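Peptidyl tryptophan dihydroxylase (Pseudomonas putida, PDB 7CTQ) is an FAD-dependent monooxygenase that probably dihydroxylates a peptidyl tryptophan during biogenesis of the cysteine tryptophylquinone cofactor of quinohemoprotein amine dehydrogenase. Local coordinates at residues Ala374-Val378 with Leu394-Arg399; Leu389-Leu394 with Met421-Trp425; Trp196-Leu200 with Tyr214-Arg219; Ser178-Trp183 with Arg331-Trp337. All blocks are in the same frame, centred on the assembly; numbering follows the deposited sequence.

Contact 1. Residues Ala374-Val378 with Leu394-Arg399; sequences AEVVV and LAPAVR
Strand 374-378 runs extended past helix 395-399, their short axes 8.0 Å apart at closest approach and crossing at 60°, with Val376 and Ala395 nearest (CA to CA 5.4 Å). Side chains alternate along the strand: Glu375 and Val377 point toward the helix, Val376 away. Glu375 (chi1 m, chi2 t) reaches along the helix to Arg399, whose extended m, t, t chain turns at chi4 (-79°) to form a two-pronged salt bridge: Arg399 NE to Glu375 OE2 2.9 Å, Arg399 NH2 to Glu375 OE1 3.1 Å. Val377, chi1 t, drives CG2 against Leu394 and Val398, 3.7 Å from Leu394 CB and 3.7 Å from Val398 CG2, Val398 also being t. Ala395 CB lies 3.7 Å from Glu375 CB; this small side chain lets the backbones close up. One water accepts from Ala395 N (2.7 Å) and donates to Glu375 O (2.8 Å). Strand 359-367 pairs with this strand, so the contact packs a helix against a two-stranded antiparallel hairpin in the C-terminal part of the chain.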
# COMPACT_ATOMS: atom_id res chain seq x y z
N ALA A 374 0.13 -5.64 26.30
CA ALA A 374 -0.91 -5.40 27.29
C ALA A 374 -2.03 -6.38 27.05
O ALA A 374 -2.17 -6.93 25.95
CB ALA A 374 -1.43 -3.95 27.24
N GLU A 375 -2.83 -6.61 28.09
CA GLU A 375 -4.07 -7.34 27.93
C GLU A 375 -5.01 -6.51 27.08
O GLU A 375 -5.31 -5.36 27.41
CB GLU A 375 -4.69 -7.66 29.29
CG GLU A 375 -3.96 -8.76 30.05
CD GLU A 375 -4.87 -9.52 31.01
OE1 GLU A 375 -4.44 -10.57 31.53
OE2 GLU A 375 -6.02 -9.07 31.25
N VAL A 376 -5.44 -7.06 25.95
CA VAL A 376 -6.38 -6.39 25.06
C VAL A 376 -7.55 -7.34 24.87
O VAL A 376 -7.51 -8.50 25.29
CB VAL A 376 -5.75 -6.01 23.70
CG1 VAL A 376 -4.51 -5.14 23.92
CG2 VAL A 376 -5.38 -7.27 22.94
N VAL A 377 -8.60 -6.84 24.23
CA VAL A 377 -9.79 -7.65 23.97
C VAL A 377 -9.81 -7.99 22.49
O VAL A 377 -9.88 -7.09 21.64
CB VAL A 377 -11.06 -6.92 24.40
CG1 VAL A 377 -12.28 -7.80 24.08
CG2 VAL A 377 -10.98 -6.59 25.90
N VAL A 378 -9.72 -9.29 22.17
CA VAL A 378 -9.70 -9.78 20.80
C VAL A 378 -11.12 -10.13 20.39
O VAL A 378 -11.82 -10.85 21.11
CB VAL A 378 -8.78 -11.00 20.66
CG1 VAL A 378 -8.89 -11.64 19.25
CG2 VAL A 378 -7.32 -10.61 20.96
N LEU A 394 -10.16 -1.97 28.24
CA LEU A 394 -11.32 -2.84 28.13
C LEU A 394 -11.12 -4.22 28.73
O LEU A 394 -12.11 -4.85 29.15
CB LEU A 394 -11.70 -3.00 26.66
CG LEU A 394 -12.02 -1.71 25.92
CD1 LEU A 394 -12.19 -2.03 24.44
CD2 LEU A 394 -13.27 -1.06 26.49
N ALA A 395 -9.90 -4.74 28.76
CA ALA A 395 -9.71 -6.10 29.27
C ALA A 395 -10.22 -6.30 30.70
O ALA A 395 -10.82 -7.36 30.96
CB ALA A 395 -8.23 -6.50 29.17
N PRO A 396 -10.02 -5.37 31.64
CA PRO A 396 -10.59 -5.60 32.99
C PRO A 396 -12.10 -5.73 32.98
O PRO A 396 -12.66 -6.65 33.60
CB PRO A 396 -10.12 -4.37 33.78
CG PRO A 396 -8.91 -3.89 33.06
CD PRO A 396 -9.21 -4.14 31.61
N ALA A 397 -12.78 -4.82 32.28
CA ALA A 397 -14.23 -4.91 32.16
C ALA A 397 -14.66 -6.24 31.55
O ALA A 397 -15.57 -6.90 32.06
CB ALA A 397 -14.76 -3.74 31.33
N VAL A 398 -14.01 -6.66 30.46
CA VAL A 398 -14.44 -7.88 29.77
C VAL A 398 -14.14 -9.11 30.62
O VAL A 398 -14.91 -10.08 30.65
CB VAL A 398 -13.80 -7.98 28.38
CG1 VAL A 398 -14.07 -9.33 27.76
CG2 VAL A 398 -14.31 -6.85 27.47
N ARG A 399 -13.00 -9.11 31.32
CA ARG A 399 -12.74 -10.16 32.30
C ARG A 399 -13.89 -10.24 33.30
O ARG A 399 -14.44 -11.32 33.54
CB ARG A 399 -11.41 -9.90 33.02
CG ARG A 399 -10.19 -10.51 32.34
CD ARG A 399 -8.94 -10.21 33.17
NE ARG A 399 -7.76 -10.95 32.71
CZ ARG A 399 -7.51 -12.23 32.99
NH1 ARG A 399 -8.38 -12.95 33.70
NH2 ARG A 399 -6.40 -12.79 32.54
O HOH W 1 -7.73 -3.99 27.31

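Contact 2. Residues Leu389-Leu394 with Met421-Trp425; sequences LQGVEL and MVRRW
Leu389-Val392 form a type I' beta turn, the tight two-residue turn of a beta hairpin, set beside helix 421-425. Both hairpin hydrogen bonds are made, Leu389 N to Val392 O and Val392 N to Leu389 O, each 2.9 Å. Gln390 (phi/psi 49/43) and Gly391 (97/-17) occupy the two corners with positive phi; at these angles a side chain on Gly391 would clash with the carbonyl O of Gln390. Beyond the turn the chain is extended through Val392 and Glu393, then bends at Leu394 (-92/-29). The helix is regular, with Trp425 N bonded to Met421 O at 3.2 Å, and its nearest backbone approach is Leu389 to Val422 (CA to CA 7.6 Å). No hydrogen bond links the two segments; apolar side chains join them. Met421 (t, t, p) lies over the hairpin: SD is 3.8 Å from Leu389 CB, while CE is 3.4 Å from Leu389 O and 3.7 Å from Val392 CG2. Val422 CG2 follows at 4.1 Å from Val392 CG1. One helical turn after Met421, Trp425 (chi1 t, chi2 86°) takes Leu389 CD1 (m, t) at 3.5 Å from its CB. Val377 of strand 370-378 also touches this indole. Leu394, likewise m, t, makes a CH-pi contact, its CD1 3.6 Å from the centroid of the Trp425 six-membered ring and 9° off the ring normal.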
# COMPACT_ATOMS: atom_id res chain seq x y z
N LEU A 389 -10.40 2.50 25.05
CA LEU A 389 -11.20 3.54 24.42
C LEU A 389 -10.95 4.83 25.19
O LEU A 389 -11.40 4.96 26.34
CB LEU A 389 -12.68 3.19 24.43
CG LEU A 389 -13.08 1.90 23.72
CD1 LEU A 389 -14.53 1.57 24.06
CD2 LEU A 389 -12.87 2.03 22.21
N GLN A 390 -10.24 5.78 24.57
CA GLN A 390 -9.95 7.08 25.19
C GLN A 390 -9.42 6.93 26.61
O GLN A 390 -9.83 7.64 27.53
CB GLN A 390 -11.19 7.98 25.17
CG GLN A 390 -11.57 8.49 23.79
CD GLN A 390 -10.57 9.51 23.23
OE1 GLN A 390 -10.34 10.56 23.84
NE2 GLN A 390 -9.99 9.21 22.06
N GLY A 391 -8.51 5.97 26.80
CA GLY A 391 -7.86 5.74 28.07
C GLY A 391 -8.48 4.65 28.92
O GLY A 391 -7.83 4.19 29.87
N VAL A 392 -9.71 4.24 28.62
CA VAL A 392 -10.40 3.22 29.40
C VAL A 392 -9.99 1.86 28.85
O VAL A 392 -10.39 1.49 27.75
CB VAL A 392 -11.92 3.40 29.33
CG1 VAL A 392 -12.61 2.45 30.31
CG2 VAL A 392 -12.29 4.85 29.60
N GLU A 393 -9.17 1.13 29.61
CA GLU A 393 -8.79 -0.21 29.20
C GLU A 393 -10.00 -1.14 29.27
O GLU A 393 -10.75 -1.12 30.25
CB GLU A 393 -7.67 -0.75 30.09
CG GLU A 393 -6.45 0.13 30.19
CD GLU A 393 -5.28 -0.58 30.84
OE1 GLU A 393 -4.32 -0.91 30.11
OE2 GLU A 393 -5.32 -0.83 32.07
N LEU A 394 -10.16 -1.97 28.24
CA LEU A 394 -11.32 -2.84 28.13
C LEU A 394 -11.12 -4.22 28.73
O LEU A 394 -12.11 -4.85 29.15
CB LEU A 394 -11.70 -3.00 26.66
CG LEU A 394 -12.02 -1.71 25.92
CD1 LEU A 394 -12.19 -2.03 24.44
CD2 LEU A 394 -13.27 -1.06 26.49
N MET A 421 -19.82 5.32 26.52
CA MET A 421 -18.86 4.93 25.50
C MET A 421 -18.58 3.43 25.55
O MET A 421 -18.56 2.75 24.52
CB MET A 421 -17.57 5.73 25.67
CG MET A 421 -16.47 5.44 24.68
SD MET A 421 -14.90 6.18 25.21
CE MET A 421 -14.75 5.52 26.88
N VAL A 422 -18.38 2.89 26.76
CA VAL A 422 -18.07 1.48 26.89
C VAL A 422 -19.27 0.62 26.48
O VAL A 422 -19.11 -0.42 25.83
CB VAL A 422 -17.60 1.16 28.32
CG1 VAL A 422 -17.76 -0.33 28.62
CG2 VAL A 422 -16.16 1.65 28.51
N ARG A 423 -20.48 1.06 26.85
CA ARG A 423 -21.69 0.32 26.49
C ARG A 423 -21.87 0.24 24.98
O ARG A 423 -22.31 -0.80 24.45
CB ARG A 423 -22.91 0.98 27.11
CG ARG A 423 -22.98 0.85 28.61
CD ARG A 423 -24.25 1.50 29.14
NE ARG A 423 -24.45 1.21 30.56
CZ ARG A 423 -25.07 0.13 31.03
NH1 ARG A 423 -25.56 -0.78 30.20
NH2 ARG A 423 -25.20 -0.04 32.34
N ARG A 424 -21.60 1.33 24.27
CA ARG A 424 -21.73 1.32 22.81
C ARG A 424 -20.74 0.36 22.17
O ARG A 424 -21.08 -0.34 21.22
CB ARG A 424 -21.52 2.73 22.27
CG ARG A 424 -22.68 3.68 22.55
CD ARG A 424 -22.58 4.91 21.67
NE ARG A 424 -21.27 5.56 21.77
CZ ARG A 424 -20.96 6.48 22.68
NH1 ARG A 424 -21.87 6.86 23.58
NH2 ARG A 424 -19.74 7.02 22.70
N TRP A 425 -19.50 0.32 22.67
CA TRP A 425 -18.53 -0.64 22.14
C TRP A 425 -19.02 -2.07 22.35
O TRP A 425 -18.98 -2.89 21.43
CB TRP A 425 -17.17 -0.43 22.80
CG TRP A 425 -16.07 -1.23 22.18
CD1 TRP A 425 -15.31 -0.89 21.10
CD2 TRP A 425 -15.60 -2.52 22.61
NE1 TRP A 425 -14.40 -1.90 20.82
CE2 TRP A 425 -14.56 -2.90 21.74
CE3 TRP A 425 -15.97 -3.39 23.65
CZ2 TRP A 425 -13.88 -4.12 21.87
CZ3 TRP A 425 -15.28 -4.60 23.78
CH2 TRP A 425 -14.25 -4.95 22.90

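Contact 3. Residues Trp196-Leu200 with Tyr214-Arg219; sequences WQVTL and YCAARR. With FAD (flavin-adenine dinucleotide), chain C.
Helix 214-219 lies across strand 196-200 at 101°, the short axes 10.3 Å apart, and the strand turns Trp196, Val198 and Leu200 toward it. The nearest CA pairs are Val198 with Cys215 (8.4 Å) and Trp196 with Arg219 (8.2 Å). Tyr214 (chi1 t, chi2 90°) reaches to Leu200, Tyr214 CE2 to Leu200 CD1 3.8 Å. Cys215 SG sits at the edge of the Trp196 ring, 4.1 Å from CZ3, a sulfur-aromatic contact. Arg218, m, t, t, packs CB 3.8 Å from Trp196 CH2; its guanidinium lies face-on to Leu200 CD2, and NH2 donates to Tyr214 OH (2.6 Å) and bridges to Asp181. Arg219 (m, t, p) lays CG over the face of Trp196 (chi1 t, chi2 92°), 3.5 Å from the six-membered ring centroid, in a CH-pi contact. On the strand's other side Gln197 OE1 comes within 3.5 Å of FAD C6. Thus a helix covers the face of the large mixed sheet turned away from the flavin, while Gln197 on the other face belongs to the FAD pocket.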
# COMPACT_ATOMS: atom_id res chain seq x y z
N TRP A 196 -1.15 3.57 -21.58
CA TRP A 196 -2.21 2.57 -21.64
C TRP A 196 -1.69 1.30 -20.98
O TRP A 196 -0.59 0.83 -21.30
CB TRP A 196 -2.65 2.29 -23.08
CG TRP A 196 -3.69 1.21 -23.27
CD1 TRP A 196 -5.05 1.38 -23.32
CD2 TRP A 196 -3.45 -0.18 -23.50
NE1 TRP A 196 -5.67 0.17 -23.55
CE2 TRP A 196 -4.71 -0.80 -23.67
CE3 TRP A 196 -2.30 -0.96 -23.57
CZ2 TRP A 196 -4.83 -2.17 -23.91
CZ3 TRP A 196 -2.43 -2.32 -23.80
CH2 TRP A 196 -3.68 -2.90 -23.97
N GLN A 197 -2.49 0.75 -20.08
CA GLN A 197 -2.05 -0.36 -19.24
C GLN A 197 -3.22 -1.32 -19.07
O GLN A 197 -4.29 -0.92 -18.59
CB GLN A 197 -1.54 0.15 -17.89
CG GLN A 197 -1.80 -0.74 -16.70
CD GLN A 197 -1.83 0.05 -15.42
OE1 GLN A 197 -0.84 0.71 -15.05
NE2 GLN A 197 -2.98 0.03 -14.74
N VAL A 198 -3.03 -2.55 -19.50
CA VAL A 198 -4.08 -3.55 -19.44
C VAL A 198 -3.64 -4.60 -18.43
O VAL A 198 -2.46 -4.96 -18.37
CB VAL A 198 -4.39 -4.17 -20.81
CG1 VAL A 198 -3.23 -5.03 -21.32
CG2 VAL A 198 -5.68 -4.96 -20.75
N THR A 199 -4.59 -5.03 -17.61
CA THR A 199 -4.32 -5.95 -16.52
C THR A 199 -5.01 -7.26 -16.85
O THR A 199 -6.21 -7.28 -17.17
CB THR A 199 -4.82 -5.36 -15.20
OG1 THR A 199 -4.03 -4.20 -14.90
CG2 THR A 199 -4.68 -6.39 -14.06
N LEU A 200 -4.24 -8.34 -16.82
CA LEU A 200 -4.70 -9.63 -17.31
C LEU A 200 -4.10 -10.72 -16.44
O LEU A 200 -3.14 -10.49 -15.70
CB LEU A 200 -4.28 -9.88 -18.76
CG LEU A 200 -4.58 -8.82 -19.82
CD1 LEU A 200 -3.56 -8.91 -20.94
CD2 LEU A 200 -5.99 -9.02 -20.34
N TYR A 214 0.63 -7.98 -29.46
CA TYR A 214 -0.50 -8.27 -28.59
C TYR A 214 -1.12 -6.98 -28.07
O TYR A 214 -2.34 -6.78 -28.15
CB TYR A 214 -0.03 -9.16 -27.43
CG TYR A 214 -1.13 -9.64 -26.53
CD1 TYR A 214 -1.81 -10.82 -26.79
CD2 TYR A 214 -1.51 -8.89 -25.42
CE1 TYR A 214 -2.83 -11.27 -25.96
CE2 TYR A 214 -2.52 -9.32 -24.57
CZ TYR A 214 -3.18 -10.51 -24.85
OH TYR A 214 -4.19 -10.93 -24.01
N CYS A 215 -0.29 -6.07 -27.56
CA CYS A 215 -0.79 -4.79 -27.08
C CYS A 215 -1.40 -3.96 -28.20
O CYS A 215 -2.44 -3.31 -28.01
CB CYS A 215 0.34 -4.01 -26.41
SG CYS A 215 0.78 -4.71 -24.80
N ALA A 216 -0.76 -3.95 -29.38
CA ALA A 216 -1.28 -3.16 -30.49
C ALA A 216 -2.68 -3.61 -30.87
O ALA A 216 -3.59 -2.78 -31.03
CB ALA A 216 -0.32 -3.27 -31.69
N ALA A 217 -2.90 -4.92 -30.96
CA ALA A 217 -4.24 -5.39 -31.33
C ALA A 217 -5.28 -5.01 -30.29
O ALA A 217 -6.42 -4.67 -30.64
CB ALA A 217 -4.22 -6.90 -31.55
N ARG A 218 -4.93 -5.07 -28.99
CA ARG A 218 -5.89 -4.70 -27.95
C ARG A 218 -6.22 -3.21 -28.00
O ARG A 218 -7.39 -2.82 -27.90
CB ARG A 218 -5.36 -5.10 -26.57
CG ARG A 218 -5.57 -6.57 -26.24
CD ARG A 218 -5.48 -6.83 -24.74
NE ARG A 218 -5.58 -8.24 -24.43
CZ ARG A 218 -6.69 -8.84 -24.00
NH1 ARG A 218 -7.81 -8.16 -23.82
NH2 ARG A 218 -6.67 -10.14 -23.76
N ARG A 219 -5.20 -2.36 -28.15
CA ARG A 219 -5.46 -0.93 -28.29
C ARG A 219 -6.26 -0.63 -29.54
O ARG A 219 -7.20 0.18 -29.51
CB ARG A 219 -4.14 -0.15 -28.29
CG ARG A 219 -3.45 -0.15 -26.95
CD ARG A 219 -2.05 0.39 -27.07
NE ARG A 219 -2.08 1.76 -27.50
CZ ARG A 219 -1.16 2.33 -28.25
NH1 ARG A 219 -0.09 1.67 -28.67
NH2 ARG A 219 -1.32 3.60 -28.58
PA FAD C . 8.06 2.46 -5.19
O1A FAD C . 7.14 3.60 -5.39
O2A FAD C . 8.08 1.50 -6.37
O5B FAD C . 9.46 3.01 -4.77
C5B FAD C . 10.65 2.20 -4.89
C4B FAD C . 11.78 3.15 -5.16
O4B FAD C . 13.03 2.43 -5.06
C3B FAD C . 11.78 3.82 -6.54
O3B FAD C . 12.21 5.17 -6.43
C2B FAD C . 12.75 2.95 -7.35
O2B FAD C . 13.42 3.67 -8.39
C1B FAD C . 13.75 2.57 -6.27
N9A FAD C . 14.54 1.36 -6.50
C8A FAD C . 14.15 0.17 -7.05
N7A FAD C . 15.09 -0.74 -7.11
C5A FAD C . 16.18 -0.09 -6.57
C6A FAD C . 17.52 -0.49 -6.36
N6A FAD C . 17.99 -1.70 -6.68
N1A FAD C . 18.37 0.40 -5.80
C2A FAD C . 17.91 1.61 -5.48
N3A FAD C . 16.67 2.10 -5.64
C4A FAD C . 15.86 1.20 -6.19
N1 FAD C . -0.93 3.32 -7.13
C2 FAD C . -1.80 4.38 -7.17
O2 FAD C . -1.97 5.11 -6.20
N3 FAD C . -2.49 4.65 -8.33
C4 FAD C . -2.41 3.93 -9.51
O4 FAD C . -3.07 4.28 -10.49
C4X FAD C . -1.49 2.81 -9.46
N5 FAD C . -1.36 2.08 -10.53
C5X FAD C . -0.48 1.01 -10.48
C6 FAD C . -0.33 0.21 -11.62
C7 FAD C . 0.52 -0.89 -11.61
C7M FAD C . 0.67 -1.73 -12.85
C8 FAD C . 1.24 -1.20 -10.45
C8M FAD C . 2.18 -2.38 -10.41
C9 FAD C . 1.10 -0.41 -9.31
C9A FAD C . 0.24 0.69 -9.32
N10 FAD C . 0.08 1.51 -8.19
C10 FAD C . -0.80 2.58 -8.22
C1' FAD C . 0.77 1.20 -6.94
C2' FAD C . 1.95 2.11 -6.63
O2' FAD C . 2.84 2.21 -7.74
C3' FAD C . 2.69 1.53 -5.43
O3' FAD C . 1.72 1.21 -4.44
C4' FAD C . 3.74 2.44 -4.79
O4' FAD C . 4.51 3.12 -5.78
C5' FAD C . 4.64 1.66 -3.87
O5' FAD C . 5.47 2.58 -3.15
P FAD C . 6.88 2.17 -2.63
O1P FAD C . 6.67 0.98 -1.67
O2P FAD C . 7.61 3.34 -2.09
O3P FAD C . 7.59 1.61 -3.93

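Contact 4. Residues Ser178-Trp183 with Arg331-Trp337; sequences SLADGW and RVGQPFW
Arg331 (m, m, t) brings its guanidinium to Ser178, donating from NH2 to Ser178 OG at 3.1 Å and from NE to the same OG at 3.2 Å; a weak bond runs from NH2 to Ser178 O (2.9 Å). Ser178 OG is also held by Glu328. Trp337 (m, chi2 94°) donates NE1 to Leu179 O at 2.9 Å. These bonds fasten a tight hairpin turn, closed by Leu179 N to Gly182 O (2.8 Å), to the loop and first turn of helix 335-341. Strands 173-179 and 182-188, joined by this turn, belong to the large mixed sheet beside the flavin. Arg331-Gln334 make a type I turn, Gln334 taking the N-cap position, and the nearest CA pair is Asp181 with Phe336 (5.3 Å). Phe336, chi1 t and chi2 85°, receives Gly182 CA over its ring face, 3.6 Å from the centroid, a CH-pi contact. Trp183 CD1 meets the edge of that ring, 3.8 Å from Phe336 CZ. Gln334 CG lies 3.2 Å from Ala180 O, and Trp337 CH2 is 4.5 Å from Trp183 CB.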
# COMPACT_ATOMS: atom_id res chain seq x y z
N SER A 178 -13.74 -2.00 -18.54
CA SER A 178 -13.77 -3.44 -18.33
C SER A 178 -13.73 -4.15 -19.68
O SER A 178 -14.52 -3.85 -20.58
CB SER A 178 -15.02 -3.81 -17.54
OG SER A 178 -15.52 -5.09 -17.89
N LEU A 179 -12.80 -5.09 -19.82
CA LEU A 179 -12.72 -5.97 -20.97
C LEU A 179 -13.22 -7.36 -20.60
O LEU A 179 -13.51 -7.66 -19.43
CB LEU A 179 -11.30 -6.01 -21.52
CG LEU A 179 -10.59 -4.66 -21.54
CD1 LEU A 179 -9.10 -4.86 -21.69
CD2 LEU A 179 -11.13 -3.78 -22.68
N ALA A 180 -13.30 -8.23 -21.61
CA ALA A 180 -13.83 -9.57 -21.39
C ALA A 180 -12.93 -10.40 -20.48
O ALA A 180 -13.43 -11.22 -19.70
CB ALA A 180 -14.04 -10.28 -22.73
N ASP A 181 -11.61 -10.20 -20.56
CA ASP A 181 -10.62 -11.02 -19.87
C ASP A 181 -9.61 -10.15 -19.14
O ASP A 181 -8.46 -10.54 -18.92
CB ASP A 181 -9.92 -11.98 -20.84
CG ASP A 181 -9.14 -11.24 -21.94
OD1 ASP A 181 -9.48 -10.07 -22.23
OD2 ASP A 181 -8.20 -11.81 -22.51
N GLY A 182 -10.03 -8.94 -18.76
CA GLY A 182 -9.13 -8.03 -18.10
C GLY A 182 -9.78 -6.67 -17.99
O GLY A 182 -10.97 -6.51 -18.24
N TRP A 183 -8.97 -5.69 -17.60
CA TRP A 183 -9.42 -4.31 -17.61
C TRP A 183 -8.24 -3.44 -18.00
O TRP A 183 -7.08 -3.82 -17.84
CB TRP A 183 -10.03 -3.88 -16.24
CG TRP A 183 -9.09 -4.02 -15.09
CD1 TRP A 183 -8.86 -5.14 -14.33
CD2 TRP A 183 -8.24 -2.99 -14.56
NE1 TRP A 183 -7.92 -4.87 -13.36
CE2 TRP A 183 -7.53 -3.56 -13.47
CE3 TRP A 183 -8.02 -1.65 -14.88
CZ2 TRP A 183 -6.60 -2.83 -12.73
CZ3 TRP A 183 -7.11 -0.92 -14.13
CH2 TRP A 183 -6.40 -1.52 -13.07
N ARG A 331 -20.06 -10.36 -16.68
CA ARG A 331 -18.89 -11.11 -17.15
C ARG A 331 -18.90 -12.53 -16.63
O ARG A 331 -17.83 -13.12 -16.41
CB ARG A 331 -17.59 -10.44 -16.71
CG ARG A 331 -17.33 -9.07 -17.28
CD ARG A 331 -17.01 -9.09 -18.76
NE ARG A 331 -16.57 -7.77 -19.20
CZ ARG A 331 -16.84 -7.26 -20.40
NH1 ARG A 331 -17.54 -7.96 -21.28
NH2 ARG A 331 -16.40 -6.05 -20.72
N VAL A 332 -20.08 -13.12 -16.46
CA VAL A 332 -20.21 -14.25 -15.55
C VAL A 332 -19.48 -15.50 -16.03
O VAL A 332 -19.14 -16.36 -15.21
CB VAL A 332 -21.71 -14.52 -15.31
CG1 VAL A 332 -22.31 -13.38 -14.48
CG2 VAL A 332 -22.44 -14.67 -16.64
N GLY A 333 -19.19 -15.64 -17.32
CA GLY A 333 -18.49 -16.84 -17.70
C GLY A 333 -16.97 -16.75 -17.76
O GLY A 333 -16.32 -17.72 -18.15
N GLN A 334 -16.39 -15.62 -17.35
CA GLN A 334 -15.00 -15.31 -17.68
C GLN A 334 -14.07 -15.70 -16.55
O GLN A 334 -14.24 -15.22 -15.42
CB GLN A 334 -14.86 -13.82 -17.98
CG GLN A 334 -15.74 -13.34 -19.12
CD GLN A 334 -15.31 -13.92 -20.46
OE1 GLN A 334 -14.14 -14.26 -20.66
NE2 GLN A 334 -16.25 -14.03 -21.39
N PRO A 335 -13.05 -16.53 -16.80
CA PRO A 335 -12.10 -16.89 -15.74
C PRO A 335 -11.37 -15.72 -15.10
O PRO A 335 -11.07 -15.78 -13.90
CB PRO A 335 -11.12 -17.83 -16.45
CG PRO A 335 -11.92 -18.43 -17.55
CD PRO A 335 -12.85 -17.33 -18.02
N PHE A 336 -11.04 -14.66 -15.86
CA PHE A 336 -10.31 -13.55 -15.24
C PHE A 336 -11.11 -12.94 -14.11
O PHE A 336 -10.57 -12.64 -13.04
CB PHE A 336 -9.97 -12.47 -16.27
CG PHE A 336 -9.42 -11.20 -15.66
CD1 PHE A 336 -8.07 -11.10 -15.38
CD2 PHE A 336 -10.24 -10.14 -15.33
CE1 PHE A 336 -7.54 -9.95 -14.80
CE2 PHE A 336 -9.72 -8.99 -14.74
CZ PHE A 336 -8.37 -8.90 -14.47
N TRP A 337 -12.41 -12.73 -14.34
CA TRP A 337 -13.28 -12.03 -13.40
C TRP A 337 -13.70 -12.94 -12.24
O TRP A 337 -13.59 -12.55 -11.08
CB TRP A 337 -14.50 -11.49 -14.15
CG TRP A 337 -14.14 -10.39 -15.11
CD1 TRP A 337 -13.87 -10.52 -16.45
CD2 TRP A 337 -14.00 -9.01 -14.81
NE1 TRP A 337 -13.58 -9.29 -17.00
CE2 TRP A 337 -13.65 -8.35 -16.01
CE3 TRP A 337 -14.13 -8.26 -13.63
CZ2 TRP A 337 -13.43 -6.97 -16.06
CZ3 TRP A 337 -13.93 -6.89 -13.69
CH2 TRP A 337 -13.58 -6.26 -14.90

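How the contacts relate
The contacts form two clusters far apart. Contacts 3 and 4, with centres 14 Å apart, share the large mixed sheet, where strands 182-188 and 193-201 are neighbours; Arg218 NH2 meets Asp181 OD2 at 2.6 Å in a salt bridge between them. Along the chain both segments of contact 3 fall between those of contact 4, which brings the sheet together with residues beyond the long helix 299-327. Contacts 1 and 2 come later, in the C-terminal part; their segments alternate, they share Leu394, and their centres are 10 Å apart. Contact 1 lies 53 Å, centre to centre, from contact 3, across the chain's centre, so the C-terminal hairpins and helices pack well away from the flavin-side sheet.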